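Local coordinates for protein Bd3459 (Bdellovibrio bacteriovorus, PDB 5CEC) that probably acts as a serine-type D-Ala-D-Ala carboxypeptidase and predatory endopeptidase, and forms a complex with the immunity protein Bd3460, at residues Leu78-Asp82 with Tyr272-Met277; Ser282-Asn288 with Val301-Thr306. The protein carries 1 engineered substitution. All coordinates share one frame; numbering follows the deposited sequence.

Interaction 1: residues Leu78-Asp82 with Tyr272-Met277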
loop_
_atom_site.group_PDB
_atom_site.type_symbol
_atom_site.label_atom_id
_atom_site.label_comp_id
_atom_site.label_asym_id
_atom_site.label_seq_id
_atom_site.Cartn_x
_atom_site.Cartn_y
_atom_site.Cartn_z
ATOM N N LEU A 78 -0.738 15.253 -3.521
ATOM C CA LEU A 78 -1.227 16.603 -3.870
ATOM C C LEU A 78 -0.043 17.508 -4.228
ATOM O O LEU A 78 -0.079 18.220 -5.241
ATOM C CB LEU A 78 -1.980 17.196 -2.686
ATOM C CG LEU A 78 -2.340 18.671 -2.826
ATOM C CD1 LEU A 78 -3.223 18.947 -4.042
ATOM C CD2 LEU A 78 -3.001 19.195 -1.574
ATOM N N TRP A 79 0.992 17.509 -3.386
ATOM C CA TRP A 79 2.144 18.386 -3.613
ATOM C C TRP A 79 2.745 18.095 -4.996
ATOM O O TRP A 79 2.995 19.024 -5.775
ATOM C CB TRP A 79 3.196 18.215 -2.511
ATOM C CG TRP A 79 4.280 19.204 -2.510
ATOM C CD1 TRP A 79 4.280 20.460 -3.093
ATOM C CD2 TRP A 79 5.510 19.101 -1.808
ATOM N NE1 TRP A 79 5.443 21.112 -2.808
ATOM C CE2 TRP A 79 6.219 20.300 -2.027
ATOM C CE3 TRP A 79 6.107 18.101 -1.036
ATOM C CZ2 TRP A 79 7.440 20.532 -1.470
ATOM C CZ3 TRP A 79 7.344 18.345 -0.511
ATOM C CH2 TRP A 79 8.005 19.529 -0.753
ATOM N N ALA A 80 2.968 16.812 -5.306
ATOM C CA ALA A 80 3.560 16.436 -6.581
ATOM C C ALA A 80 2.632 16.816 -7.767
ATOM O O ALA A 80 3.108 17.260 -8.816
ATOM C CB ALA A 80 3.914 14.959 -6.582
ATOM N N VAL A 81 1.332 16.533 -7.639
ATOM C CA VAL A 81 0.379 16.879 -8.707
ATOM C C VAL A 81 0.405 18.376 -8.981
ATOM O O VAL A 81 0.412 18.806 -10.124
ATOM C CB VAL A 81 -1.043 16.376 -8.380
ATOM C CG1 VAL A 81 -2.122 17.003 -9.273
ATOM C CG2 VAL A 81 -1.082 14.863 -8.448
ATOM N N ASP A 82 0.433 19.168 -7.922
ATOM C CA ASP A 82 0.469 20.647 -8.066
ATOM C C ASP A 82 1.808 21.135 -8.637
ATOM O O ASP A 82 1.832 22.031 -9.480
ATOM C CB ASP A 82 0.180 21.327 -6.720
ATOM C CG ASP A 82 -1.293 21.528 -6.461
ATOM O OD1 ASP A 82 -2.146 21.203 -7.346
ATOM O OD2 ASP A 82 -1.588 22.045 -5.366
ATOM N N TYR A 272 4.964 25.393 0.806
ATOM C CA TYR A 272 3.885 25.004 -0.093
ATOM C C TYR A 272 2.535 24.978 0.614
ATOM O O TYR A 272 1.559 25.554 0.139
ATOM C CB TYR A 272 4.144 23.620 -0.727
ATOM C CG TYR A 272 2.915 23.020 -1.376
ATOM C CD1 TYR A 272 2.455 23.464 -2.608
ATOM C CD2 TYR A 272 2.173 22.010 -0.751
ATOM C CE1 TYR A 272 1.291 22.949 -3.175
ATOM C CE2 TYR A 272 1.016 21.506 -1.321
ATOM C CZ TYR A 272 0.574 21.964 -2.531
ATOM O OH TYR A 272 -0.558 21.431 -3.081
ATOM N N ILE A 273 2.479 24.307 1.746
ATOM C CA ILE A 273 1.221 24.124 2.430
ATOM C C ILE A 273 0.702 25.432 3.054
ATOM O O ILE A 273 -0.493 25.647 3.101
ATOM C CB ILE A 273 1.293 22.919 3.403
ATOM C CG1 ILE A 273 -0.066 22.246 3.558
ATOM C CG2 ILE A 273 1.893 23.317 4.736
ATOM C CD1 ILE A 273 -0.508 21.454 2.351
ATOM N N ALA A 274 1.623 26.312 3.467
ATOM C CA ALA A 274 1.255 27.619 3.959
ATOM C C ALA A 274 0.622 28.433 2.844
ATOM O O ALA A 274 -0.396 29.090 3.051
ATOM C CB ALA A 274 2.469 28.340 4.536
ATOM N N GLY A 275 1.241 28.423 1.668
ATOM C CA GLY A 275 0.676 29.103 0.515
ATOM C C GLY A 275 -0.566 28.471 -0.070
ATOM O O GLY A 275 -1.430 29.182 -0.564
ATOM N N LYS A 276 -0.676 27.142 0.009
ATOM C CA LYS A 276 -1.822 26.428 -0.562
ATOM C C LYS A 276 -3.060 26.515 0.333
ATOM O O LYS A 276 -4.183 26.677 -0.148
ATOM C CB LYS A 276 -1.416 24.963 -0.767
ATOM C CG LYS A 276 -2.448 24.078 -1.430
ATOM C CD LYS A 276 -2.628 24.367 -2.898
ATOM C CE LYS A 276 -3.746 23.518 -3.464
ATOM N NZ LYS A 276 -3.802 23.600 -4.940
ATOM N N MET A 277 -2.844 26.384 1.634
ATOM C CA MET A 277 -3.915 26.166 2.599
ATOM C C MET A 277 -3.983 27.214 3.679
ATOM O O MET A 277 -4.868 27.144 4.503
ATOM C CB MET A 277 -3.730 24.793 3.271
ATOM C CG MET A 277 -3.601 23.634 2.313
ATOM S SD MET A 277 -5.192 23.196 1.603
ATOM C CE MET A 277 -4.850 21.623 0.865
#

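Interaction 2: residues Ser282-Asn288 with Val301-Thr306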
loop_
_atom_site.group_PDB
_atom_site.type_symbol
_atom_site.label_atom_id
_atom_site.label_comp_id
_atom_site.label_asym_id
_atom_site.label_seq_id
_atom_site.Cartn_x
_atom_site.Cartn_y
_atom_site.Cartn_z
ATOM N N SER A 282 0.658 24.141 13.460
ATOM C CA SER A 282 -0.471 23.743 14.287
ATOM C C SER A 282 -1.533 22.927 13.510
ATOM O O SER A 282 -2.289 22.195 14.117
ATOM C CB SER A 282 -1.070 25.001 14.961
ATOM O OG SER A 282 -1.951 25.705 14.084
ATOM N N ASP A 283 -1.587 23.076 12.187
ATOM C CA ASP A 283 -2.501 22.334 11.309
ATOM C C ASP A 283 -1.867 21.054 10.749
ATOM O O ASP A 283 -2.543 20.051 10.592
ATOM C CB ASP A 283 -2.914 23.194 10.122
ATOM C CG ASP A 283 -3.553 24.504 10.536
ATOM O OD1 ASP A 283 -4.528 24.428 11.298
ATOM O OD2 ASP A 283 -3.076 25.594 10.123
ATOM N N ILE A 284 -0.582 21.132 10.418
ATOM C CA ILE A 284 0.118 20.042 9.749
ATOM C C ILE A 284 1.618 20.167 9.956
ATOM O O ILE A 284 2.171 21.244 9.801
ATOM C CB ILE A 284 -0.236 20.018 8.232
ATOM C CG1 ILE A 284 0.440 18.843 7.514
ATOM C CG2 ILE A 284 0.085 21.340 7.536
ATOM C CD1 ILE A 284 -0.186 18.500 6.174
ATOM N N GLU A 285 2.268 19.067 10.336
ATOM C CA GLU A 285 3.695 19.085 10.583
ATOM C C GLU A 285 4.266 17.812 10.005
ATOM O O GLU A 285 4.018 16.718 10.510
ATOM C CB GLU A 285 3.987 19.208 12.060
ATOM C CG GLU A 285 5.460 19.299 12.379
ATOM C CD GLU A 285 5.744 19.325 13.862
ATOM O OE1 GLU A 285 4.950 19.910 14.635
ATOM O OE2 GLU A 285 6.788 18.774 14.252
ATOM N N PHE A 286 5.009 17.975 8.924
ATOM C CA PHE A 286 5.626 16.875 8.227
ATOM C C PHE A 286 7.145 16.863 8.411
ATOM O O PHE A 286 7.793 17.907 8.577
ATOM C CB PHE A 286 5.327 16.965 6.720
ATOM C CG PHE A 286 4.084 16.224 6.283
ATOM C CD1 PHE A 286 2.914 16.238 7.045
ATOM C CD2 PHE A 286 4.084 15.518 5.088
ATOM C CE1 PHE A 286 1.787 15.546 6.611
ATOM C CE2 PHE A 286 2.947 14.845 4.656
ATOM C CZ PHE A 286 1.808 14.854 5.408
ATOM N N HIS A 287 7.700 15.663 8.358
ATOM C CA HIS A 287 9.126 15.472 8.313
ATOM C C HIS A 287 9.571 14.571 7.174
ATOM O O HIS A 287 10.775 14.492 6.923
ATOM C CB HIS A 287 9.616 14.889 9.647
ATOM C CG HIS A 287 9.124 15.639 10.835
ATOM N ND1 HIS A 287 9.764 16.765 11.291
ATOM C CD2 HIS A 287 8.021 15.489 11.608
ATOM C CE1 HIS A 287 9.097 17.268 12.310
ATOM N NE2 HIS A 287 8.042 16.504 12.532
ATOM N N ASN A 288 8.644 13.866 6.519
ATOM C CA ASN A 288 8.976 13.036 5.391
ATOM C C ASN A 288 7.739 12.883 4.535
ATOM O O ASN A 288 6.659 13.385 4.889
ATOM C CB ASN A 288 9.595 11.695 5.836
ATOM C CG ASN A 288 8.638 10.814 6.621
ATOM O OD1 ASN A 288 7.437 10.892 6.500
ATOM N ND2 ASN A 288 9.195 9.980 7.480
ATOM N N VAL A 301 8.967 10.389 15.860
ATOM C CA VAL A 301 8.637 11.593 15.140
ATOM C C VAL A 301 7.786 11.147 13.950
ATOM O O VAL A 301 8.306 10.478 13.038
ATOM C CB VAL A 301 9.911 12.339 14.681
ATOM C CG1 VAL A 301 9.521 13.527 13.813
ATOM C CG2 VAL A 301 10.774 12.779 15.871
ATOM N N TYR A 302 6.481 11.462 13.984
ATOM C CA TYR A 302 5.534 11.070 12.925
ATOM C C TYR A 302 4.968 12.332 12.287
ATOM O O TYR A 302 4.709 13.332 12.980
ATOM C CB TYR A 302 4.368 10.245 13.487
ATOM C CG TYR A 302 4.760 8.870 13.982
ATOM C CD1 TYR A 302 4.995 7.844 13.104
ATOM C CD2 TYR A 302 4.967 8.630 15.341
ATOM C CE1 TYR A 302 5.346 6.575 13.537
ATOM C CE2 TYR A 302 5.368 7.377 15.794
ATOM C CZ TYR A 302 5.562 6.346 14.883
ATOM O OH TYR A 302 5.967 5.102 15.332
ATOM N N ASN A 303 4.700 12.284 10.986
ATOM C CA ASN A 303 3.901 13.323 10.375
ATOM C C ASN A 303 2.551 13.358 11.098
ATOM O O ASN A 303 1.941 12.320 11.364
ATOM C CB ASN A 303 3.611 12.998 8.914
ATOM C CG ASN A 303 4.820 13.070 8.009
ATOM O OD1 ASN A 303 5.876 13.582 8.349
ATOM N ND2 ASN A 303 4.658 12.529 6.808
ATOM N N GLU A 304 2.085 14.569 11.398
ATOM C CA GLU A 304 0.781 14.758 12.017
ATOM C C GLU A 304 0.018 15.839 11.301
ATOM O O GLU A 304 0.609 16.780 10.774
ATOM C CB GLU A 304 0.900 15.123 13.501
ATOM C CG GLU A 304 1.626 14.085 14.349
ATOM C CD GLU A 304 1.386 14.270 15.828
ATOM O OE1 GLU A 304 0.873 15.318 16.209
ATOM O OE2 GLU A 304 1.786 13.410 16.620
ATOM N N ALA A 305 -1.300 15.698 11.302
ATOM C CA ALA A 305 -2.169 16.770 10.805
ATOM C C ALA A 305 -3.555 16.593 11.360
ATOM O O ALA A 305 -3.883 15.559 11.977
ATOM C CB ALA A 305 -2.241 16.768 9.279
ATOM N N THR A 306 -4.388 17.603 11.141
ATOM C CA THR A 306 -5.774 17.525 11.553
ATOM C C THR A 306 -6.603 16.744 10.537
ATOM O O THR A 306 -6.291 16.695 9.354
ATOM C CB THR A 306 -6.379 18.921 11.768
ATOM O OG1 THR A 306 -6.535 19.563 10.504
ATOM C CG2 THR A 306 -5.518 19.799 12.707
HETATM O O HOH W 1 3.034 17.302 15.122
HETATM O O HOH W 2 5.070 16.002 13.584
HETATM O O HOH W 3 6.325 10.672 9.224
#

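Interaction 1: residues Leu78-Asp82 with Tyr272-Met277
Tyr-272 meets three residues of 78-82 at once. One face of its ring lies against the five-membered ring of Trp-79 in an offset stack, with centroids 4.2 Å apart and planes inclined by 28°, the two side chains sliding past each other in opposite directions. The indole CD1 of Trp-79 comes closest, 3.4 Å from Tyr-272 CG. A broad, rigid indole suits this place, since Phe-269 also meets it edge-to-face. With CG anti to the backbone N (chi1 165°), the ring of Tyr-272 is carried out to the helix opposite, where OH gives a 2.6 Å hydrogen bond to Asp-82 OD2. The same hydroxyl oxygen of Tyr-272, OH, rests on Leu-78, 3.3 Å from its CG, so a polar group ends beside an aliphatic branch.

The arrangement is a helix-helix packing: the axes of the short helical segments 78-82 and 272-277 approach to 11.9 Å and lie 78° apart, a steep crossing whose width is bridged by long side chains.

One turn later, Lys-276 covers the other face of the tyrosine ring with its CB. Its chain bends at chi2 and then extends, bringing Lys-276 NZ within 2.7 Å of Asp-82 OD2 in a salt bridge. NZ arrives on the syn side of the carboxylate and the tyrosine OH on the anti side, from opposite faces of its plane; Ser-320 on helix 307-322 binds OD1, so both carboxylate oxygens are engaged. Flexible, unbranched Met-277 also touches Lys-312 and Ser-316 of helix 307-322, and its CE meets Leu-78 CD2 tip to tip at 3.9 Å.

Interaction 2: residues Ser282-Asn288 with Val301-Thr306
Asn-303 OD1 takes the backbone N-H of His-287, with N at 2.8 Å, in an almost straight bond, and a weaker one from Asn-288 N. This amide extends an antiparallel strand pair, 284-285 with 304-306, beyond its last regular rung; strand 65-67 flanks 304-306 on its other edge, making a small three-stranded sheet. Within the pair, Glu-285 and Glu-304 exchange two hydrogen bonds, and just beyond it Thr-306 N donates to Asp-283 O. Ile-284 and Ala-305 form the adjoining non-hydrogen-bonded pair; the small CB of Ala-305 lets Ile-284 CG1 come to 3.8 Å.

Asparagine suits position 303 because its side chain both accepts and donates. The CG of Asn-303 stands beside the backbone N (chi1 -69°), which brings the amide over the Phe-286 ring, the two planes only 8° apart and stacked. From there Asn-303 ND2 gives a 2.9 Å hydrogen bond to Asn-288 O, approaching from above the carbonyl plane. A further one goes to Ser-72 OG. The amide's rotation is thereby fixed by bonds at both ends. Flat and apolar, Phe-286 accepts this amide on one face and is also stacked with Phe-269.

On the sheet face away from Ile-284 and Ala-305 stand Glu-285 and Glu-304. Water 1 lies between them, 3.1 Å from Glu-304 OE1 and weakly bonded to Glu-285 OE1; Lys-65 forms a salt bridge with Glu-285 OE1, probably easing the proximity of two carboxylates. Nearby, Val-301 lays CG1 over the His-287 ring, 3.6 Å from the centroid, a CH-pi contact, while water 2 sits in the plane of that ring, 3.2 Å from His-287 NE2.

Interactions 1 and 2 follow one another along the chain, helix 265-277 running on toward strand 284-285, and their centres lie about 14 Å apart. They touch directly where Ile-273 CG2 packs on Ile-284 CG2 at 3.9 Å. Phe-269 also joins them, touching an aromatic ring of each. Helix 72-84 serves both: its later turns carry interaction 1, while Ser-72 at its start belongs to the surroundings of interaction 2. An SxxK-like sequence, Ser-70 just before the helix and Lys-73 in its first turn, resembles the motif of penicillin-binding proteins, so interaction 2 probably lies near the active site. Thr-306 leads into helix 307-322 and caps it, its OG1 hydrogen-bonded to Met-309 N.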